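Local coordinates for cytochrome c, class II (Shewanella frigidimarina, PDB 4ULV), which carries a covalently bound heme c, probably takes part in electron transfer, and binds diatomic gases under conformational control, at residues 16-21 with 49-54; 28-33 with 109-114; 57-62 with 79-84. All blocks are in the same frame, centred on the assembly; numbering follows the deposited sequence.

Interaction 1 of 3, residues 16-21 with 49-54; sequences FGLIAY and AALSKI. With HEC (heme c), chain C.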
loop_
_atom_site.group_PDB
_atom_site.type_symbol
_atom_site.label_atom_id
_atom_site.label_comp_id
_atom_site.label_asym_id
_atom_site.label_seq_id
_atom_site.Cartn_x
_atom_site.Cartn_y
_atom_site.Cartn_z
ATOM N N PHE A 16 -6.309 3.546 2.477
ATOM C CA PHE A 16 -7.597 3.592 1.778
ATOM C C PHE A 16 -7.545 4.373 0.491
ATOM O O PHE A 16 -8.177 3.987 -0.505
ATOM C CB PHE A 16 -8.726 4.092 2.670
ATOM C CG PHE A 16 -9.191 3.092 3.712
ATOM C CD1 PHE A 16 -9.709 1.843 3.358
ATOM C CD2 PHE A 16 -9.169 3.448 5.043
ATOM C CE1 PHE A 16 -10.158 0.999 4.357
ATOM C CE2 PHE A 16 -9.602 2.629 6.015
ATOM C CZ PHE A 16 -10.068 1.378 5.681
ATOM N N GLY A 17 -6.805 5.471 0.460
ATOM C CA GLY A 17 -6.658 6.151 -0.777
ATOM C C GLY A 17 -6.048 5.328 -1.894
ATOM O O GLY A 17 -6.399 5.427 -3.058
ATOM N N LEU A 18 -5.012 4.614 -1.510
ATOM C CA LEU A 18 -4.335 3.714 -2.481
ATOM C C LEU A 18 -5.275 2.575 -2.969
ATOM O O LEU A 18 -5.277 2.263 -4.164
ATOM C CB LEU A 18 -3.044 3.169 -1.952
ATOM C CG LEU A 18 -1.964 4.188 -1.598
ATOM C CD1 LEU A 18 -0.850 3.384 -0.969
ATOM C CD2 LEU A 18 -1.489 4.960 -2.778
ATOM N N ILE A 19 -6.030 2.072 -2.022
ATOM C CA ILE A 19 -7.034 1.024 -2.372
ATOM C C ILE A 19 -7.987 1.633 -3.390
ATOM O O ILE A 19 -8.324 1.006 -4.437
ATOM C CB ILE A 19 -7.764 0.549 -1.134
ATOM C CG1 ILE A 19 -6.850 -0.297 -0.269
ATOM C CG2 ILE A 19 -9.054 -0.189 -1.462
ATOM C CD1 ILE A 19 -7.379 -0.574 1.103
ATOM N N ALA A 20 -8.490 2.840 -3.088
ATOM C CA ALA A 20 -9.535 3.488 -3.955
ATOM C C ALA A 20 -8.980 3.743 -5.353
ATOM O O ALA A 20 -9.663 3.559 -6.366
ATOM C CB ALA A 20 -10.056 4.757 -3.355
ATOM N N TYR A 21 -7.733 4.164 -5.458
ATOM C CA TYR A 21 -7.158 4.426 -6.769
ATOM C C TYR A 21 -7.111 3.143 -7.621
ATOM O O TYR A 21 -7.471 3.166 -8.785
ATOM C CB TYR A 21 -5.740 5.023 -6.650
ATOM C CG TYR A 21 -5.026 5.216 -7.949
ATOM C CD1 TYR A 21 -5.221 6.358 -8.721
ATOM C CD2 TYR A 21 -4.214 4.187 -8.474
ATOM C CE1 TYR A 21 -4.579 6.531 -9.936
ATOM C CE2 TYR A 21 -3.570 4.344 -9.704
ATOM C CZ TYR A 21 -3.787 5.500 -10.442
ATOM O OH TYR A 21 -3.178 5.699 -11.633
ATOM N N ALA A 49 -5.667 -6.579 -3.039
ATOM C CA ALA A 49 -5.630 -7.642 -2.074
ATOM C C ALA A 49 -4.487 -7.423 -1.009
ATOM O O ALA A 49 -4.717 -7.655 0.153
ATOM C CB ALA A 49 -5.400 -9.003 -2.765
ATOM N N ALA A 50 -3.341 -6.912 -1.449
ATOM C CA ALA A 50 -2.237 -6.618 -0.507
ATOM C C ALA A 50 -2.557 -5.430 0.361
ATOM O O ALA A 50 -2.379 -5.425 1.571
ATOM C CB ALA A 50 -0.957 -6.362 -1.282
ATOM N N LEU A 51 -3.098 -4.390 -0.263
ATOM C CA LEU A 51 -3.456 -3.145 0.442
ATOM C C LEU A 51 -4.526 -3.329 1.464
ATOM O O LEU A 51 -4.610 -2.657 2.480
ATOM C CB LEU A 51 -3.814 -2.016 -0.514
ATOM C CG LEU A 51 -2.681 -1.399 -1.346
ATOM C CD1 LEU A 51 -3.214 -0.665 -2.586
ATOM C CD2 LEU A 51 -1.754 -0.470 -0.515
ATOM N N SER A 52 -5.455 -4.275 1.178
ATOM C CA SER A 52 -6.539 -4.518 2.065
ATOM C C SER A 52 -6.139 -4.932 3.460
ATOM O O SER A 52 -6.886 -4.772 4.423
ATOM C CB SER A 52 -7.502 -5.575 1.474
ATOM O OG SER A 52 -6.948 -6.872 1.571
ATOM N N LYS A 53 -4.911 -5.462 3.563
ATOM C CA LYS A 53 -4.380 -5.894 4.829
ATOM C C LYS A 53 -3.688 -4.775 5.662
ATOM O O LYS A 53 -3.289 -5.044 6.780
ATOM C CB LYS A 53 -3.379 -7.025 4.620
ATOM C CG LYS A 53 -4.015 -8.287 3.998
ATOM C CD LYS A 53 -3.021 -9.389 3.846
ATOM C CE LYS A 53 -2.522 -9.444 2.441
ATOM N NZ LYS A 53 -1.672 -10.642 2.218
ATOM N N ILE A 54 -3.596 -3.614 5.045
ATOM C CA ILE A 54 -2.816 -2.460 5.648
ATOM C C ILE A 54 -3.614 -1.583 6.646
ATOM O O ILE A 54 -3.133 -1.336 7.739
ATOM C CB ILE A 54 -2.191 -1.629 4.556
ATOM C CG1 ILE A 54 -1.225 -2.409 3.674
ATOM C CG2 ILE A 54 -1.448 -0.376 5.128
ATOM C CD1 ILE A 54 -0.126 -3.062 4.340
HETATM FE FE HEC C . -12.985 2.537 3.294
HETATM C CHA HEC C . -12.037 5.629 4.446
HETATM C CHB HEC C . -12.243 3.508 0.153
HETATM C CHC HEC C . -13.292 -0.681 2.255
HETATM C CHD HEC C . -13.616 1.560 6.483
HETATM N NA HEC C . -12.222 4.297 2.465
HETATM C C1A HEC C . -11.919 5.466 3.063
HETATM C C2A HEC C . -11.495 6.429 2.137
HETATM C C3A HEC C . -11.554 5.826 0.920
HETATM C C4A HEC C . -12.006 4.487 1.150
HETATM C CMA HEC C . -11.238 6.436 -0.402
HETATM C CAA HEC C . -11.072 7.867 2.467
HETATM C CBA HEC C . -9.565 7.911 2.783
HETATM C CGA HEC C . -9.055 9.327 3.031
HETATM O O1A HEC C . -9.324 9.867 4.102
HETATM O O2A HEC C . -8.352 9.855 2.154
HETATM N NB HEC C . -12.698 1.530 1.512
HETATM C C1B HEC C . -12.517 2.098 0.286
HETATM C C2B HEC C . -12.694 1.211 -0.784
HETATM C C3B HEC C . -12.980 0.043 -0.141
HETATM C C4B HEC C . -12.993 0.229 1.238
HETATM C CMB HEC C . -12.668 1.516 -2.227
HETATM C CAB HEC C . -13.287 -1.320 -0.738
HETATM C CBB HEC C . -12.464 -1.689 -1.966
HETATM N NC HEC C . -13.329 0.681 4.218
HETATM C C1C HEC C . -13.507 -0.555 3.607
HETATM C C2C HEC C . -13.864 -1.527 4.561
HETATM C C3C HEC C . -13.943 -0.891 5.798
HETATM C C4C HEC C . -13.605 0.483 5.507
HETATM C CMC HEC C . -14.131 -2.993 4.206
HETATM C CAC HEC C . -14.332 -1.423 7.142
HETATM C CBC HEC C . -14.121 -2.871 7.465
HETATM N ND HEC C . -12.816 3.431 5.171
HETATM C C1D HEC C . -13.233 2.933 6.326
HETATM C C2D HEC C . -13.229 3.896 7.378
HETATM C C3D HEC C . -12.685 5.014 6.814
HETATM C C4D HEC C . -12.498 4.726 5.438
HETATM C CMD HEC C . -13.614 3.705 8.788
HETATM C CAD HEC C . -12.347 6.291 7.516
HETATM C CBD HEC C . -10.856 6.424 7.838
HETATM C CGD HEC C . -10.500 7.739 8.558
HETATM O O1D HEC C . -11.058 8.803 8.107
HETATM O O2D HEC C . -9.765 7.629 9.549
#

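Interaction 2 of 3, residues 28-33 with 109-114; sequences AMLKGK and QAFANT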
loop_
_atom_site.group_PDB
_atom_site.type_symbol
_atom_site.label_atom_id
_atom_site.label_comp_id
_atom_site.label_asym_id
_atom_site.label_seq_id
_atom_site.Cartn_x
_atom_site.Cartn_y
_atom_site.Cartn_z
ATOM N N ALA A 28 -13.271 1.391 -13.660
ATOM C CA ALA A 28 -13.325 2.144 -14.944
ATOM C C ALA A 28 -13.205 1.231 -16.151
ATOM O O ALA A 28 -13.891 1.413 -17.147
ATOM C CB ALA A 28 -12.270 3.250 -14.994
ATOM N N MET A 29 -12.318 0.237 -16.074
ATOM C CA MET A 29 -12.153 -0.690 -17.161
ATOM C C MET A 29 -13.395 -1.594 -17.345
ATOM O O MET A 29 -13.784 -1.913 -18.501
ATOM C CB MET A 29 -10.974 -1.609 -16.903
ATOM C CG MET A 29 -9.607 -0.924 -16.965
ATOM S SD MET A 29 -8.254 -2.134 -16.880
ATOM C CE MET A 29 -6.869 -1.027 -16.952
ATOM N N LEU A 30 -14.022 -1.997 -16.249
ATOM C CA LEU A 30 -15.257 -2.835 -16.339
ATOM C C LEU A 30 -16.478 -2.038 -16.814
ATOM O O LEU A 30 -17.438 -2.643 -17.351
ATOM C CB LEU A 30 -15.590 -3.458 -15.013
ATOM C CG LEU A 30 -14.571 -4.503 -14.568
ATOM C CD1 LEU A 30 -14.895 -4.941 -13.146
ATOM C CD2 LEU A 30 -14.455 -5.694 -15.531
ATOM N N LYS A 31 -16.478 -0.727 -16.646
ATOM C CA LYS A 31 -17.597 0.146 -16.908
ATOM C C LYS A 31 -17.396 0.969 -18.155
ATOM O O LYS A 31 -18.154 1.869 -18.401
ATOM C CB LYS A 31 -17.879 0.972 -15.654
ATOM C CG LYS A 31 -18.341 -0.008 -14.589
ATOM C CD LYS A 31 -18.823 0.632 -13.325
ATOM C CE LYS A 31 -17.716 0.978 -12.390
ATOM N NZ LYS A 31 -18.226 0.928 -11.008
ATOM N N GLY A 32 -16.440 0.639 -18.996
ATOM C CA GLY A 32 -16.273 1.212 -20.299
ATOM C C GLY A 32 -15.625 2.576 -20.350
ATOM O O GLY A 32 -15.628 3.265 -21.416
ATOM N N LYS A 33 -15.034 3.002 -19.223
ATOM C CA LYS A 33 -14.557 4.367 -19.100
ATOM C C LYS A 33 -13.112 4.493 -19.489
ATOM O O LYS A 33 -12.650 5.591 -19.709
ATOM C CB LYS A 33 -14.822 4.888 -17.699
ATOM C CG LYS A 33 -16.310 5.152 -17.522
ATOM C CD LYS A 33 -16.699 5.651 -16.169
ATOM C CE LYS A 33 -18.118 6.208 -16.283
ATOM N NZ LYS A 33 -18.600 6.556 -14.932
ATOM N N GLN A 109 -18.762 -10.271 -11.022
ATOM C CA GLN A 109 -19.351 -10.617 -9.735
ATOM C C GLN A 109 -18.346 -10.487 -8.553
ATOM O O GLN A 109 -18.742 -9.999 -7.469
ATOM C CB GLN A 109 -20.083 -11.961 -9.806
ATOM C CG GLN A 109 -20.717 -12.290 -8.482
ATOM C CD GLN A 109 -21.906 -11.429 -8.181
ATOM O OE1 GLN A 109 -22.863 -11.432 -8.935
ATOM N NE2 GLN A 109 -21.887 -10.736 -7.065
ATOM N N ALA A 110 -17.102 -10.903 -8.752
ATOM C CA ALA A 110 -16.080 -10.732 -7.732
ATOM C C ALA A 110 -15.874 -9.237 -7.409
ATOM O O ALA A 110 -15.675 -8.861 -6.242
ATOM C CB ALA A 110 -14.802 -11.411 -8.147
ATOM N N PHE A 111 -15.894 -8.432 -8.462
ATOM C CA PHE A 111 -15.677 -6.978 -8.287
ATOM C C PHE A 111 -16.854 -6.433 -7.488
ATOM O O PHE A 111 -16.657 -5.662 -6.540
ATOM C CB PHE A 111 -15.528 -6.297 -9.651
ATOM C CG PHE A 111 -15.262 -4.820 -9.538
ATOM C CD1 PHE A 111 -13.949 -4.383 -9.417
ATOM C CD2 PHE A 111 -16.276 -3.882 -9.614
ATOM C CE1 PHE A 111 -13.675 -3.030 -9.259
ATOM C CE2 PHE A 111 -15.974 -2.548 -9.506
ATOM C CZ PHE A 111 -14.690 -2.141 -9.320
ATOM N N ALA A 112 -18.094 -6.812 -7.832
ATOM C CA ALA A 112 -19.258 -6.414 -7.064
ATOM C C ALA A 112 -19.227 -6.887 -5.628
ATOM O O ALA A 112 -19.604 -6.161 -4.731
ATOM C CB ALA A 112 -20.543 -6.881 -7.745
ATOM N N ASN A 113 -18.730 -8.091 -5.389
ATOM C CA ASN A 113 -18.660 -8.614 -4.049
ATOM C C ASN A 113 -17.705 -7.703 -3.215
ATOM O O ASN A 113 -17.968 -7.413 -2.035
ATOM C CB ASN A 113 -18.078 -10.025 -4.035
ATOM C CG ASN A 113 -19.057 -11.082 -4.565
ATOM O OD1 ASN A 113 -20.282 -10.834 -4.691
ATOM N ND2 ASN A 113 -18.547 -12.264 -4.831
ATOM N N THR A 114 -16.577 -7.333 -3.825
ATOM C CA THR A 114 -15.615 -6.479 -3.105
ATOM C C THR A 114 -16.249 -5.090 -2.872
ATOM O O THR A 114 -16.159 -4.539 -1.734
ATOM C CB THR A 114 -14.353 -6.419 -3.909
ATOM O OG1 THR A 114 -13.794 -7.757 -4.038
ATOM C CG2 THR A 114 -13.324 -5.555 -3.237
#

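Interaction 3 of 3, residues 57-62 with 79-84; sequences EGFIAG and ADFDSK. With HEC (heme c), chain C; SO4 (sulfate ion), chain G.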
loop_
_atom_site.group_PDB
_atom_site.type_symbol
_atom_site.label_atom_id
_atom_site.label_comp_id
_atom_site.label_asym_id
_atom_site.label_seq_id
_atom_site.Cartn_x
_atom_site.Cartn_y
_atom_site.Cartn_z
ATOM N N GLU A 57 -4.566 -1.833 11.093
ATOM C CA GLU A 57 -3.586 -1.481 12.127
ATOM C C GLU A 57 -3.787 -0.046 12.648
ATOM O O GLU A 57 -3.484 0.216 13.827
ATOM C CB GLU A 57 -2.196 -1.646 11.567
ATOM C CG GLU A 57 -1.097 -1.438 12.636
ATOM C CD GLU A 57 0.308 -1.686 12.185
ATOM O OE1 GLU A 57 0.498 -2.110 11.000
ATOM O OE2 GLU A 57 1.219 -1.551 13.053
ATOM N N GLY A 58 -4.266 0.841 11.793
ATOM C CA GLY A 58 -4.479 2.213 12.235
ATOM C C GLY A 58 -5.664 2.456 13.154
ATOM O O GLY A 58 -5.782 3.576 13.677
ATOM N N PHE A 59 -6.575 1.502 13.328
ATOM C CA PHE A 59 -7.789 1.736 14.119
ATOM C C PHE A 59 -7.612 1.541 15.622
ATOM O O PHE A 59 -8.259 0.687 16.268
ATOM C CB PHE A 59 -8.941 0.935 13.558
ATOM C CG PHE A 59 -9.446 1.477 12.245
ATOM C CD1 PHE A 59 -10.382 2.510 12.203
ATOM C CD2 PHE A 59 -8.915 0.999 11.020
ATOM C CE1 PHE A 59 -10.774 3.009 10.991
ATOM C CE2 PHE A 59 -9.345 1.532 9.823
ATOM C CZ PHE A 59 -10.292 2.547 9.817
ATOM N N ILE A 60 -6.705 2.359 16.163
ATOM C CA ILE A 60 -6.337 2.290 17.565
ATOM C C ILE A 60 -7.401 2.940 18.440
ATOM O O ILE A 60 -8.110 3.913 18.006
ATOM C CB ILE A 60 -4.904 2.857 17.796
ATOM C CG1 ILE A 60 -4.898 4.388 17.562
ATOM C CG2 ILE A 60 -3.933 2.150 16.853
ATOM C CD1 ILE A 60 -3.547 4.977 17.943
ATOM N N ALA A 61 -7.503 2.465 19.676
ATOM C CA ALA A 61 -8.426 3.071 20.625
ATOM C C ALA A 61 -8.225 4.582 20.758
ATOM O O ALA A 61 -7.088 5.067 20.811
ATOM C CB ALA A 61 -8.324 2.407 21.996
ATOM N N GLY A 62 -9.346 5.317 20.818
ATOM C CA GLY A 62 -9.319 6.783 20.983
ATOM C C GLY A 62 -9.182 7.571 19.692
ATOM O O GLY A 62 -9.316 8.812 19.707
ATOM N N ALA A 79 -15.559 -6.246 17.231
ATOM C CA ALA A 79 -15.708 -7.593 16.651
ATOM C C ALA A 79 -16.346 -7.545 15.277
ATOM O O ALA A 79 -15.884 -8.180 14.324
ATOM C CB ALA A 79 -16.440 -8.492 17.597
ATOM N N ASP A 80 -17.444 -6.797 15.181
ATOM C CA ASP A 80 -18.108 -6.697 13.894
ATOM C C ASP A 80 -17.232 -6.000 12.860
ATOM O O ASP A 80 -17.152 -6.424 11.720
ATOM C CB ASP A 80 -19.482 -6.017 13.979
ATOM C CG ASP A 80 -20.197 -5.967 12.637
ATOM O OD1 ASP A 80 -20.571 -7.052 12.087
ATOM O OD2 ASP A 80 -20.324 -4.838 12.141
ATOM N N PHE A 81 -16.574 -4.898 13.279
ATOM C CA PHE A 81 -15.651 -4.222 12.413
ATOM C C PHE A 81 -14.560 -5.162 11.847
ATOM O O PHE A 81 -14.226 -5.112 10.657
ATOM C CB PHE A 81 -15.004 -3.018 13.148
ATOM C CG PHE A 81 -14.094 -2.199 12.289
ATOM C CD1 PHE A 81 -14.594 -1.210 11.484
ATOM C CD2 PHE A 81 -12.696 -2.362 12.344
ATOM C CE1 PHE A 81 -13.800 -0.412 10.722
ATOM C CE2 PHE A 81 -11.873 -1.539 11.592
ATOM C CZ PHE A 81 -12.398 -0.544 10.794
ATOM N N ASP A 82 -13.968 -5.916 12.767
ATOM C CA ASP A 82 -12.883 -6.840 12.415
ATOM C C ASP A 82 -13.399 -7.994 11.515
ATOM O O ASP A 82 -12.695 -8.393 10.619
ATOM C CB ASP A 82 -12.226 -7.418 13.674
ATOM C CG ASP A 82 -11.450 -6.388 14.458
ATOM O OD1 ASP A 82 -11.206 -5.256 13.947
ATOM O OD2 ASP A 82 -11.036 -6.734 15.607
ATOM N N SER A 83 -14.650 -8.444 11.727
ATOM C CA SER A 83 -15.256 -9.444 10.844
ATOM C C SER A 83 -15.399 -8.868 9.439
ATOM O O SER A 83 -15.003 -9.478 8.471
ATOM C CB SER A 83 -16.585 -9.843 11.434
ATOM O OG SER A 83 -17.294 -10.722 10.554
ATOM N N LYS A 84 -15.929 -7.625 9.347
ATOM C CA LYS A 84 -16.033 -6.962 8.025
ATOM C C LYS A 84 -14.645 -6.787 7.373
ATOM O O LYS A 84 -14.451 -6.954 6.172
ATOM C CB LYS A 84 -16.737 -5.584 8.121
ATOM C CG LYS A 84 -18.196 -5.681 8.372
ATOM C CD LYS A 84 -18.859 -4.280 8.281
ATOM C CE LYS A 84 -20.321 -4.193 8.686
ATOM N NZ LYS A 84 -21.140 -5.271 8.118
HETATM FE FE HEC C . -12.985 2.537 3.294
HETATM C CHA HEC C . -12.037 5.629 4.446
HETATM C CHB HEC C . -12.243 3.508 0.153
HETATM C CHC HEC C . -13.292 -0.681 2.255
HETATM C CHD HEC C . -13.616 1.560 6.483
HETATM N NA HEC C . -12.222 4.297 2.465
HETATM C C1A HEC C . -11.919 5.466 3.063
HETATM C C2A HEC C . -11.495 6.429 2.137
HETATM C C3A HEC C . -11.554 5.826 0.920
HETATM C C4A HEC C . -12.006 4.487 1.150
HETATM C CMA HEC C . -11.238 6.436 -0.402
HETATM C CAA HEC C . -11.072 7.867 2.467
HETATM C CBA HEC C . -9.565 7.911 2.783
HETATM C CGA HEC C . -9.055 9.327 3.031
HETATM O O1A HEC C . -9.324 9.867 4.102
HETATM O O2A HEC C . -8.352 9.855 2.154
HETATM N NB HEC C . -12.698 1.530 1.512
HETATM C C1B HEC C . -12.517 2.098 0.286
HETATM C C2B HEC C . -12.694 1.211 -0.784
HETATM C C3B HEC C . -12.980 0.043 -0.141
HETATM C C4B HEC C . -12.993 0.229 1.238
HETATM C CMB HEC C . -12.668 1.516 -2.227
HETATM C CAB HEC C . -13.287 -1.320 -0.738
HETATM C CBB HEC C . -12.464 -1.689 -1.966
HETATM N NC HEC C . -13.329 0.681 4.218
HETATM C C1C HEC C . -13.507 -0.555 3.607
HETATM C C2C HEC C . -13.864 -1.527 4.561
HETATM C C3C HEC C . -13.943 -0.891 5.798
HETATM C C4C HEC C . -13.605 0.483 5.507
HETATM C CMC HEC C . -14.131 -2.993 4.206
HETATM C CAC HEC C . -14.332 -1.423 7.142
HETATM C CBC HEC C . -14.121 -2.871 7.465
HETATM N ND HEC C . -12.816 3.431 5.171
HETATM C C1D HEC C . -13.233 2.933 6.326
HETATM C C2D HEC C . -13.229 3.896 7.378
HETATM C C3D HEC C . -12.685 5.014 6.814
HETATM C C4D HEC C . -12.498 4.726 5.438
HETATM C CMD HEC C . -13.614 3.705 8.788
HETATM C CAD HEC C . -12.347 6.291 7.516
HETATM C CBD HEC C . -10.856 6.424 7.838
HETATM C CGD HEC C . -10.500 7.739 8.558
HETATM O O1D HEC C . -11.058 8.803 8.107
HETATM O O2D HEC C . -9.765 7.629 9.549
HETATM S S SO4 G . -4.618 0.089 20.915
HETATM O O1 SO4 G . -4.219 1.382 21.455
HETATM O O2 SO4 G . -4.393 -0.985 21.906
HETATM O O3 SO4 G . -3.797 -0.180 19.733
HETATM O O4 SO4 G . -6.029 0.208 20.565
#

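Interaction 1 of 3, residues 16-21 with 49-54
Ile19 holds CG1 anti to its carbonyl carbon (chi1 -72°) and Leu51 holds CG likewise (chi1 -70°), which brings Ile19 CG1 onto Leu51 CB at 3.5 Å, tighter than usual for two carbons. The two side chains slide past each other in opposite directions. The branching of Ile19 at CB serves two neighbours: on one arm its CD1 reaches the backbone to lie 3.7 Å from Leu51 O, while the other branch, CG2, meets heme CBB, the end carbon of the ring B substituent, at 3.8 Å. Leu18, one residue earlier, crosses Leu51 at about a right angle: Leu18 CB touches Leu51 CD1 at 3.9 Å, and Leu18 CD1 touches Leu51 CD2 at 4.0 Å. This is the meeting of helices 5-30 and 38-51, the first two long helices of the four-helix bundle of cytochromes c'. On the heme side of helix 5-30, the Phe16 ring lies flat over the porphyrin, with CD1 3.3 Å from the iron, the metal whose axial ligand is His122. Such a ring would probably have to move before a gas molecule could bind at this face, as in other cytochromes c' with a bulky distal residue. Ala20 follows one turn later, its CB 3.6 Å from heme CMA. Within 49-54, Ser52 OG donates to Ala49 O, three residues back, at 2.8 Å, approaching from above the carbonyl plane, and Leu51 to Ile54 form a type I turn. Leu51 also packs on Leu51 of the second subunit, and Leu18 on Tyr11 of that subunit.

Interaction 2 of 3, residues 28-33 with 109-114
Phe111, Leu30 and Lys31 make this contact between the end of helix 5-30 and the first half of helix 104-125. Phe111 extends its ring away from its own helix, with CG anti to the backbone N (chi1 -178°), and offers one face to Leu30. The methyl CD1 of Leu30 lies over that face in a CH-pi contact, 4.0 Å from the centroid and 26° off the ring normal. It is displaced toward the root of the ring, being closest to Phe111 CG at 3.6 Å and also touching Phe111 CB at 3.8 Å. The side chains slide past each other in opposite directions, and on the Leu30 side only this CD1 methyl makes the touch. Lys31 adds a looser approach: its chain bends at chi3 (-83°) and brings NZ to 4.4 Å from Phe111 CE2, obliquely to the ring. Lys31 is also where the backbone leaves helical geometry. Gly32 then takes up a left-handed conformation with positive phi, and Lys33 N returns to bond Ala28 O at 2.9 Å, which closes off the helix. On the outward side of helix 104-125, Gln109 NE2 donates to Asn113 OD1 at 2.9 Å. The contact is partly open to solvent, and the Phe111 side chain lies about 8 Å from the heme at the nearest atoms. Phe111 also stacks with Phe23 and touches Met26, both of helix 5-30; Leu30 rests on Phe41 of helix 38-51, and Ala110 and Thr114 pack against Leu95 of helix 78-98.

Interaction 3 of 3, residues 57-62 with 79-84
Phe81 points the edge of its ring into the face of Phe59, a T-shaped pair that ties an inverse gamma turn, centred on Phe59, to helix 78-98 of the four-helix bundle. The centroids are 4.8 Å apart and the planes stand at 60°. The two rings are delivered differently. Phe59 holds CG anti to its carbonyl carbon (chi1 -72°), which sends its ring from the loop toward the helix; Phe81 holds CG anti to its backbone N (chi1 -176°) and reaches out to meet it, the side chains crossing at about a right angle. In both, the second torsion turns the ring roughly perpendicular to the plane of its own CA, CB and CG, and in this setting Phe59 offers a face and Phe81 an edge. Both rings also belong to the heme pocket. Phe59 CE1 lies 3.7 Å from the heme methyl CMD, and Phe81 CE1 lies 3.8 Å from heme CAC, with CBC over one face of the Phe81 ring. Lys84, one turn on, adds its CB 3.8 Å from the same CBC. The loop is further fastened by Phe59 O, which accepts from Trp75 NE1, and by Gly58 O, which accepts from Arg12 NH1. Farther along, Ala61 N donates an almost straight bond of 2.8 Å to O4 of a sulfate, probably from crystallisation. With an alanine in place of Phe59, the Phe81 edge is likely to lose the face it meets, a gap to open beside heme CMD, and Arg12, a heme-binding residue, to lose its cation-pi partner. In the pair itself Phe81 CZ sits over the middle of the Phe59 ring, nearly equidistant from its six carbons, the nearest approach being 3.8 Å to Phe59 CD2.

Interactions 1 and 3 are buried and both touch the heme, whereas interaction 2 lies at the surface, on the opposite side of the chain's centre from interaction 3. Interactions 1 and 2 share helix 5-30, which meets helix 38-51 near its middle and helix 104-125 near its end. Their chemistry follows their place: branched aliphatic side chains pack in 16-21 with 49-54, a methyl lies on a ring in 28-33 with 109-114, and two rings meet edge-to-face in 57-62 with 79-84. Interactions 1 and 3 join directly: the Phe16 ring packs against the Phe59 ring, Phe16 CE2 lying 3.9 Å from Phe59 CZ.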